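Local coordinates for NlpC/P60 domain-containing protein (Mycobacterium avium subsp. paratuberculosis, PDB 3GT2) that is of unknown function but contains an NlpC/P60 domain of the peptidase C40 family, whose members generally act as cysteine peptidases, at residues Gln88-Gly93 / Pro134-Val139; Asp94-Gly99 / Ala130-Tyr135. All coordinates share one frame; numbering follows the deposited sequence.

Contact 1 of 2, residues Gln88-Gly93 / Pro134-Val139; sequences QQARKG and PYMVRV
The CA atoms of Ala90 and Met136 are the nearest pair across the contact, 7.3 Å apart, as the irregular segment 88-93 passes strand 136-138 too far off for the backbones to bond directly, so side chains and a water span the gap. Met136, a selenomethionine, has CG anti to its own carbonyl carbon (chi1 -65°), and a bend at the end of its chain lays the terminal methyl against Ala90. The fit is tight, Ala90 CB to Met136 CE being 3.5 Å, and the small alanine methyl suits so close an approach. Segment 88-93 ends on the glycine of the Gly-Asp-Leu sequence recognisable in NlpC/P60 domains, while strand 136-138 pairs antiparallel with strand 83-85. Arg138 stretches back across this gap and then bends, bringing its guanidinium to the loop. There NH2 makes a weak, in-plane bond to Gln89 O at 3.3 Å, angle 130°; its stronger partner is Asp94, through a salt bridge to OD2. The extended Arg91 places CD over one face of that guanidinium. The two guanidinium planes are only 2° from parallel, with Arg91 NH1 and Arg138 NH1 3.7 Å apart; the nearby Asp94 carboxylate probably eases this like-charge approach. Gly93 has a positive phi at which any CB would press on the preceding carbonyl O, which suits glycine; its O accepts from a water (3.0 Å) that accepts from Val139 N (2.9 Å).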
ATOM      1  N   GLN A  88      -4.131 -14.810   8.580  1.00 30.04           N
ATOM      2  CA  GLN A  88      -3.517 -16.130   8.445  1.00 25.68           C
ATOM      3  C   GLN A  88      -3.576 -16.636   7.013  1.00 28.25           C
ATOM      4  O   GLN A  88      -2.926 -17.618   6.674  1.00 33.70           O
ATOM      5  CB  GLN A  88      -4.186 -17.153   9.375  1.00 36.18           C
ATOM      6  CG  GLN A  88      -4.176 -16.744  10.832  1.00 44.68           C
ATOM      7  CD  GLN A  88      -5.028 -15.521  11.092  1.00 46.45           C
ATOM      8  OE1 GLN A  88      -6.124 -15.384  10.548  1.00 38.42           O
ATOM      9  NE2 GLN A  88      -4.527 -14.623  11.928  1.00 53.63           N
ATOM     10  N   GLN A  89      -4.360 -15.966   6.175  1.00 26.60           N
ATOM     11  CA  GLN A  89      -4.503 -16.374   4.782  1.00 25.02           C
ATOM     12  C   GLN A  89      -3.947 -15.316   3.830  1.00 21.68           C
ATOM     13  O   GLN A  89      -4.265 -15.286   2.643  1.00 28.18           O
ATOM     14  CB  GLN A  89      -5.967 -16.688   4.482  1.00 32.19           C
ATOM     15  CG  GLN A  89      -6.500 -17.789   5.404  1.00 38.22           C
ATOM     16  CD  GLN A  89      -7.961 -18.125   5.188  1.00 45.28           C
ATOM     17  OE1 GLN A  89      -8.714 -17.343   4.614  1.00 47.53           O
ATOM     18  NE2 GLN A  89      -8.371 -19.299   5.662  1.00 47.58           N
ATOM     19  N   ALA A  90      -3.103 -14.452   4.370  1.00 19.29           N
ATOM     20  CA  ALA A  90      -2.528 -13.357   3.594  1.00 20.41           C
ATOM     21  C   ALA A  90      -1.664 -13.882   2.451  1.00 23.11           C
ATOM     22  O   ALA A  90      -0.977 -14.891   2.592  1.00 21.04           O
ATOM     23  CB  ALA A  90      -1.710 -12.452   4.497  1.00 24.24           C
ATOM     24  N   ARG A  91      -1.716 -13.193   1.317  1.00 18.23           N
ATOM     25  CA  ARG A  91      -0.843 -13.491   0.179  1.00 16.09           C
ATOM     26  C   ARG A  91      -0.144 -12.202  -0.228  1.00 17.83           C
ATOM     27  O   ARG A  91      -0.658 -11.110   0.024  1.00 20.19           O
ATOM     28  CB  ARG A  91      -1.651 -14.011  -1.011  1.00 22.82           C
ATOM     29  CG  ARG A  91      -2.205 -15.428  -0.833  1.00 27.64           C
ATOM     30  CD  ARG A  91      -3.015 -15.844  -2.049  1.00 37.97           C
ATOM     31  NE  ARG A  91      -3.624 -17.163  -1.884  1.00 52.00           N
ATOM     32  CZ  ARG A  91      -4.679 -17.591  -2.575  1.00 61.78           C
ATOM     33  NH1 ARG A  91      -5.249 -16.803  -3.478  1.00 63.45           N
ATOM     34  NH2 ARG A  91      -5.170 -18.806  -2.360  1.00 64.96           N
ATOM     35  N   LYS A  92       1.011 -12.311  -0.878  1.00 18.19           N
ATOM     36  CA  LYS A  92       1.689 -11.102  -1.335  1.00 19.89           C
ATOM     37  C   LYS A  92       0.744 -10.298  -2.228  1.00 17.96           C
ATOM     38  O   LYS A  92      -0.020 -10.867  -3.008  1.00 20.53           O
ATOM     39  CB  LYS A  92       3.004 -11.424  -2.046  1.00 27.23           C
ATOM     40  CG  LYS A  92       2.872 -12.242  -3.297  1.00 30.56           C
ATOM     41  CD  LYS A  92       4.258 -12.579  -3.847  1.00 42.07           C
ATOM     42  CE  LYS A  92       4.172 -13.405  -5.121  1.00 50.32           C
ATOM     43  NZ  LYS A  92       5.401 -13.260  -5.955  1.00 53.96           N
ATOM     44  N   GLY A  93       0.768  -8.978  -2.075  1.00 15.93           N
ATOM     45  CA  GLY A  93      -0.145  -8.104  -2.798  1.00 19.38           C
ATOM     46  C   GLY A  93      -1.349  -7.674  -1.967  1.00 16.94           C
ATOM     47  O   GLY A  93      -2.032  -6.710  -2.312  1.00 18.68           O
ATOM     48  N   PRO A 134      -7.929  -5.635  12.176  1.00 23.30           N
ATOM     49  CA  PRO A 134      -8.297  -7.053  12.270  1.00 25.71           C
ATOM     50  C   PRO A 134      -8.251  -7.819  10.948  1.00 22.38           C
ATOM     51  O   PRO A 134      -8.055  -9.040  10.970  1.00 21.13           O
ATOM     52  CB  PRO A 134      -9.750  -7.009  12.760  1.00 25.29           C
ATOM     53  CG  PRO A 134      -9.966  -5.670  13.291  1.00 30.87           C
ATOM     54  CD  PRO A 134      -9.043  -4.752  12.558  1.00 25.24           C
ATOM     55  N   TYR A 135      -8.476  -7.134   9.831  1.00 16.91           N
ATOM     56  CA  TYR A 135      -8.499  -7.796   8.534  1.00 13.43           C
ATOM     57  C   TYR A 135      -7.496  -7.185   7.584  1.00 15.63           C
ATOM     58  O   TYR A 135      -7.125  -6.012   7.715  1.00 16.62           O
ATOM     59  CB  TYR A 135      -9.874  -7.692   7.884  1.00 13.16           C
ATOM     60  CG  TYR A 135     -10.959  -8.383   8.656  1.00 14.80           C
ATOM     61  CD1 TYR A 135     -11.055  -9.765   8.656  1.00 19.02           C
ATOM     62  CD2 TYR A 135     -11.887  -7.653   9.377  1.00 18.55           C
ATOM     63  CE1 TYR A 135     -12.055 -10.408   9.361  1.00 22.18           C
ATOM     64  CE2 TYR A 135     -12.899  -8.285  10.083  1.00 22.19           C
ATOM     65  CZ  TYR A 135     -12.973  -9.663  10.068  1.00 26.32           C
ATOM     66  OH  TYR A 135     -13.963 -10.305  10.764  1.00 28.34           O
HETATM   67  N   MSE A 136      -7.061  -7.988   6.624  1.00 16.02           N
HETATM   68  CA  MSE A 136      -6.341  -7.458   5.483  1.00 16.07           C
HETATM   69  C   MSE A 136      -7.300  -7.381   4.296  1.00 16.68           C
HETATM   70  O   MSE A 136      -8.440  -7.841   4.394  1.00 19.30           O
HETATM   71  CB  MSE A 136      -5.107  -8.315   5.191  1.00 18.95           C
HETATM   72  CG  MSE A 136      -4.125  -8.230   6.330  1.00 23.72           C
HETATM   73 SE   MSE A 136      -2.647  -9.463   6.214  1.00 29.43          SE
HETATM   74  CE  MSE A 136      -1.939  -8.979   4.450  1.00 19.04           C
ATOM     75  N   VAL A 137      -6.863  -6.779   3.192  1.00 14.20           N
ATOM     76  CA  VAL A 137      -7.751  -6.571   2.049  1.00 13.75           C
ATOM     77  C   VAL A 137      -7.082  -7.029   0.769  1.00 18.37           C
ATOM     78  O   VAL A 137      -5.929  -6.681   0.501  1.00 20.24           O
ATOM     79  CB  VAL A 137      -8.156  -5.082   1.891  1.00 20.21           C
ATOM     80  CG1 VAL A 137      -8.932  -4.864   0.582  1.00 18.40           C
ATOM     81  CG2 VAL A 137      -8.966  -4.623   3.097  1.00 19.65           C
ATOM     82  N   ARG A 138      -7.805  -7.824  -0.010  1.00 15.63           N
ATOM     83  CA  ARG A 138      -7.331  -8.232  -1.327  1.00 16.56           C
ATOM     84  C   ARG A 138      -8.081  -7.477  -2.416  1.00 20.69           C
ATOM     85  O   ARG A 138      -9.309  -7.444  -2.419  1.00 18.97           O
ATOM     86  CB  ARG A 138      -7.514  -9.738  -1.493  1.00 15.58           C
ATOM     87  CG  ARG A 138      -7.059 -10.295  -2.834  1.00 17.70           C
ATOM     88  CD  ARG A 138      -6.966 -11.815  -2.740  1.00 19.71           C
ATOM     89  NE  ARG A 138      -6.055 -12.212  -1.664  1.00 24.27           N
ATOM     90  CZ  ARG A 138      -6.085 -13.390  -1.047  1.00 27.97           C
ATOM     91  NH1 ARG A 138      -6.986 -14.302  -1.393  1.00 25.70           N
ATOM     92  NH2 ARG A 138      -5.215 -13.661  -0.079  1.00 25.55           N
ATOM     93  N   VAL A 139      -7.348  -6.855  -3.335  1.00 16.91           N
ATOM     94  CA  VAL A 139      -8.000  -6.138  -4.425  1.00 22.80           C
ATOM     95  C   VAL A 139      -7.647  -6.715  -5.788  1.00 30.15           C
ATOM     96  O   VAL A 139      -8.250  -6.345  -6.795  1.00 35.64           O
ATOM     97  CB  VAL A 139      -7.682  -4.623  -4.403  1.00 27.00           C
ATOM     98  CG1 VAL A 139      -8.272  -3.969  -3.159  1.00 28.30           C
ATOM     99  CG2 VAL A 139      -6.173  -4.378  -4.477  1.00 25.43           C
TER
HETATM  100  O   HOH W   1      -4.536  -7.576  -3.611  1.00 23.00           O

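Contact 2 of 2, residues Asp94-Gly99 / Ala130-Tyr135; sequences DLIFYG and AGMAPY
Ala130 meets Tyr98 through its carbonyl, Ala130 O lying near the ring plane at the edge, 3.7 Å from Tyr98 CD1. The phenol end of that ring reaches on to Arg128 O, where its hydroxyl is hydrogen-bonded. At Gly131 the chain turns with a positive phi that glycine adopts easily, and Gly131 O takes the amide of Gly99 at 2.9 Å, a bond directed nearly along the C=O axis. Met132, a selenomethionine, then comes alongside Tyr98 with their CA atoms 4.4 Å apart. This is a single bridge of the antiparallel, non-hydrogen-bonded kind, by which the loop 130-135 borders strand 95-98, an outermost strand of the four-stranded antiparallel sheet of this NlpC/P60 domain. With CG anti to the backbone N (chi1 -162°), the Met132 side chain crosses Ile96, CG touching Ile96 CG2 at 3.7 Å; flexible and apolar, it suits this aliphatic neighbour. The amide of Ala133 closes the bridge on Phe97 O at 2.8 Å, almost straight at 174° although the donor sits 41° out of the carbonyl plane. The Ala133 methyl, small enough to lie close to the strand, rests against Phe97 CB at 3.9 Å. Beyond Pro134, a water accepts from Phe97 N at 2.8 Å and lies within donating reach of Tyr135 O, at 2.7 Å, and of Ala133 O.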
ATOM      1  N   ASP A  94      -1.616  -8.382  -0.872  1.00 16.55           N
ATOM      2  CA  ASP A  94      -2.707  -8.004   0.019  1.00 12.70           C
ATOM      3  C   ASP A  94      -2.322  -6.753   0.804  1.00 18.86           C
ATOM      4  O   ASP A  94      -1.140  -6.512   1.056  1.00 21.36           O
ATOM      5  CB  ASP A  94      -3.046  -9.139   0.988  1.00 15.39           C
ATOM      6  CG  ASP A  94      -3.745 -10.308   0.308  1.00 23.53           C
ATOM      7  OD1 ASP A  94      -4.209 -10.152  -0.845  1.00 23.03           O
ATOM      8  OD2 ASP A  94      -3.832 -11.386   0.934  1.00 23.36           O
ATOM      9  N   LEU A  95      -3.318  -5.957   1.187  1.00 15.30           N
ATOM     10  CA  LEU A  95      -3.067  -4.732   1.945  1.00 13.47           C
ATOM     11  C   LEU A  95      -3.237  -4.966   3.449  1.00 16.54           C
ATOM     12  O   LEU A  95      -4.183  -5.631   3.875  1.00 15.26           O
ATOM     13  CB  LEU A  95      -4.000  -3.614   1.484  1.00 13.65           C
ATOM     14  CG  LEU A  95      -3.799  -3.127   0.041  1.00 20.47           C
ATOM     15  CD1 LEU A  95      -4.939  -2.206  -0.366  1.00 21.16           C
ATOM     16  CD2 LEU A  95      -2.470  -2.393  -0.101  1.00 20.92           C
ATOM     17  N   ILE A  96      -2.313  -4.404   4.228  1.00 14.79           N
ATOM     18  CA  ILE A  96      -2.325  -4.472   5.688  1.00 14.24           C
ATOM     19  C   ILE A  96      -2.651  -3.091   6.230  1.00 16.06           C
ATOM     20  O   ILE A  96      -2.125  -2.108   5.731  1.00 20.28           O
ATOM     21  CB  ILE A  96      -0.938  -4.850   6.227  1.00 21.33           C
ATOM     22  CG1 ILE A  96      -0.492  -6.202   5.676  1.00 20.78           C
ATOM     23  CG2 ILE A  96      -0.943  -4.860   7.747  1.00 20.96           C
ATOM     24  CD1 ILE A  96       0.994  -6.475   5.893  1.00 28.68           C
ATOM     25  N   PHE A  97      -3.508  -2.999   7.242  1.00 13.23           N
ATOM     26  CA  PHE A  97      -3.976  -1.686   7.693  1.00 16.47           C
ATOM     27  C   PHE A  97      -3.693  -1.442   9.175  1.00 16.88           C
ATOM     28  O   PHE A  97      -3.559  -2.385   9.956  1.00 18.01           O
ATOM     29  CB  PHE A  97      -5.479  -1.520   7.430  1.00 13.02           C
ATOM     30  CG  PHE A  97      -5.851  -1.541   5.983  1.00 15.87           C
ATOM     31  CD1 PHE A  97      -5.951  -2.739   5.300  1.00 18.30           C
ATOM     32  CD2 PHE A  97      -6.136  -0.367   5.310  1.00 15.50           C
ATOM     33  CE1 PHE A  97      -6.305  -2.764   3.961  1.00 16.99           C
ATOM     34  CE2 PHE A  97      -6.498  -0.384   3.970  1.00 14.73           C
ATOM     35  CZ  PHE A  97      -6.580  -1.584   3.293  1.00 16.92           C
ATOM     36  N   TYR A  98      -3.620  -0.164   9.545  1.00 16.78           N
ATOM     37  CA  TYR A  98      -3.335   0.236  10.921  1.00 17.31           C
ATOM     38  C   TYR A  98      -4.352   1.244  11.411  1.00 21.65           C
ATOM     39  O   TYR A  98      -4.834   2.076  10.644  1.00 19.16           O
ATOM     40  CB  TYR A  98      -1.900   0.787  11.029  1.00 17.10           C
ATOM     41  CG  TYR A  98      -0.913  -0.291  10.722  1.00 17.21           C
ATOM     42  CD1 TYR A  98      -0.436  -1.119  11.734  1.00 15.94           C
ATOM     43  CD2 TYR A  98      -0.505  -0.538   9.409  1.00 17.78           C
ATOM     44  CE1 TYR A  98       0.425  -2.138  11.463  1.00 19.14           C
ATOM     45  CE2 TYR A  98       0.360  -1.564   9.130  1.00 17.80           C
ATOM     46  CZ  TYR A  98       0.827  -2.357  10.163  1.00 17.97           C
ATOM     47  OH  TYR A  98       1.690  -3.387   9.900  1.00 21.14           O
ATOM     48  N   GLY A  99      -4.683   1.153  12.695  1.00 22.79           N
ATOM     49  CA  GLY A  99      -5.622   2.074  13.302  1.00 24.97           C
ATOM     50  C   GLY A  99      -7.036   1.541  13.235  1.00 30.42           C
ATOM     51  O   GLY A  99      -7.305   0.571  12.519  1.00 29.94           O
ATOM     52  N   ALA A 130       1.545  -4.417  15.980  1.00 23.25           N
ATOM     53  CA  ALA A 130       1.039  -3.389  16.884  1.00 29.97           C
ATOM     54  C   ALA A 130       0.134  -2.401  16.149  1.00 29.50           C
ATOM     55  O   ALA A 130       0.560  -1.745  15.195  1.00 30.16           O
ATOM     56  CB  ALA A 130       2.196  -2.649  17.554  1.00 30.48           C
ATOM     57  N   GLY A 131      -1.118  -2.307  16.587  1.00 25.12           N
ATOM     58  CA  GLY A 131      -2.046  -1.343  16.020  1.00 27.52           C
ATOM     59  C   GLY A 131      -2.646  -1.786  14.700  1.00 23.52           C
ATOM     60  O   GLY A 131      -3.346  -1.025  14.029  1.00 21.45           O
HETATM   61  N   MSE A 132      -2.374  -3.028  14.320  1.00 19.26           N
HETATM   62  CA  MSE A 132      -2.846  -3.541  13.043  1.00 19.76           C
HETATM   63  C   MSE A 132      -4.357  -3.772  13.105  1.00 17.99           C
HETATM   64  O   MSE A 132      -4.894  -4.204  14.132  1.00 22.11           O
HETATM   65  CB  MSE A 132      -2.097  -4.838  12.706  1.00 20.40           C
HETATM   66  CG  MSE A 132      -2.144  -5.270  11.252  1.00 28.58           C
HETATM   67 SE   MSE A 132      -1.084  -6.906  10.998  1.00 36.61          SE
HETATM   68  CE  MSE A 132      -2.093  -8.054  12.187  1.00 37.91           C
ATOM     69  N   ALA A 133      -5.043  -3.471  12.012  1.00 15.52           N
ATOM     70  CA  ALA A 133      -6.481  -3.681  11.912  1.00 16.42           C
ATOM     71  C   ALA A 133      -6.723  -5.181  11.794  1.00 21.17           C
ATOM     72  O   ALA A 133      -5.833  -5.916  11.361  1.00 20.52           O
ATOM     73  CB  ALA A 133      -7.030  -2.943  10.692  1.00 18.84           C
ATOM     74  N   PRO A 134      -7.929  -5.635  12.176  1.00 23.30           N
ATOM     75  CA  PRO A 134      -8.297  -7.053  12.270  1.00 25.71           C
ATOM     76  C   PRO A 134      -8.251  -7.819  10.948  1.00 22.38           C
ATOM     77  O   PRO A 134      -8.055  -9.040  10.970  1.00 21.13           O
ATOM     78  CB  PRO A 134      -9.750  -7.009  12.760  1.00 25.29           C
ATOM     79  CG  PRO A 134      -9.966  -5.670  13.291  1.00 30.87           C
ATOM     80  CD  PRO A 134      -9.043  -4.752  12.558  1.00 25.24           C
ATOM     81  N   TYR A 135      -8.476  -7.134   9.831  1.00 16.91           N
ATOM     82  CA  TYR A 135      -8.499  -7.796   8.534  1.00 13.43           C
ATOM     83  C   TYR A 135      -7.496  -7.185   7.584  1.00 15.63           C
ATOM     84  O   TYR A 135      -7.125  -6.012   7.715  1.00 16.62           O
ATOM     85  CB  TYR A 135      -9.874  -7.692   7.884  1.00 13.16           C
ATOM     86  CG  TYR A 135     -10.959  -8.383   8.656  1.00 14.80           C
ATOM     87  CD1 TYR A 135     -11.055  -9.765   8.656  1.00 19.02           C
ATOM     88  CD2 TYR A 135     -11.887  -7.653   9.377  1.00 18.55           C
ATOM     89  CE1 TYR A 135     -12.055 -10.408   9.361  1.00 22.18           C
ATOM     90  CE2 TYR A 135     -12.899  -8.285  10.083  1.00 22.19           C
ATOM     91  CZ  TYR A 135     -12.973  -9.663  10.068  1.00 26.32           C
ATOM     92  OH  TYR A 135     -13.963 -10.305  10.764  1.00 28.34           O
TER
HETATM   93  O   HOH W   2      -4.693  -5.174   8.447  1.00 18.81           O

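Overall arrangement
Contacts 1 and 2 are neighbours along the chain on both sides: 88-93 runs into 94-99, and 130-135 runs into 134-139, sharing Pro134 and Tyr135. Their centres are 10 Å apart on the same side of the chain's centre. Strand 136-138 of contact 1 and strand 95-98 of contact 2 meet directly, with a probable hydrogen bond from Leu95 N to Val137 O at 2.8 Å and Val137 CG2 packed 3.4 Å from Phe97 CE1. Asp94 OD2 ties the pair by charge, 2.8 Å from Arg138 NH2. A sulfate ion, probably from the crystallisation liquor, lies about 5 Å from the Ala90 side chain of contact 1.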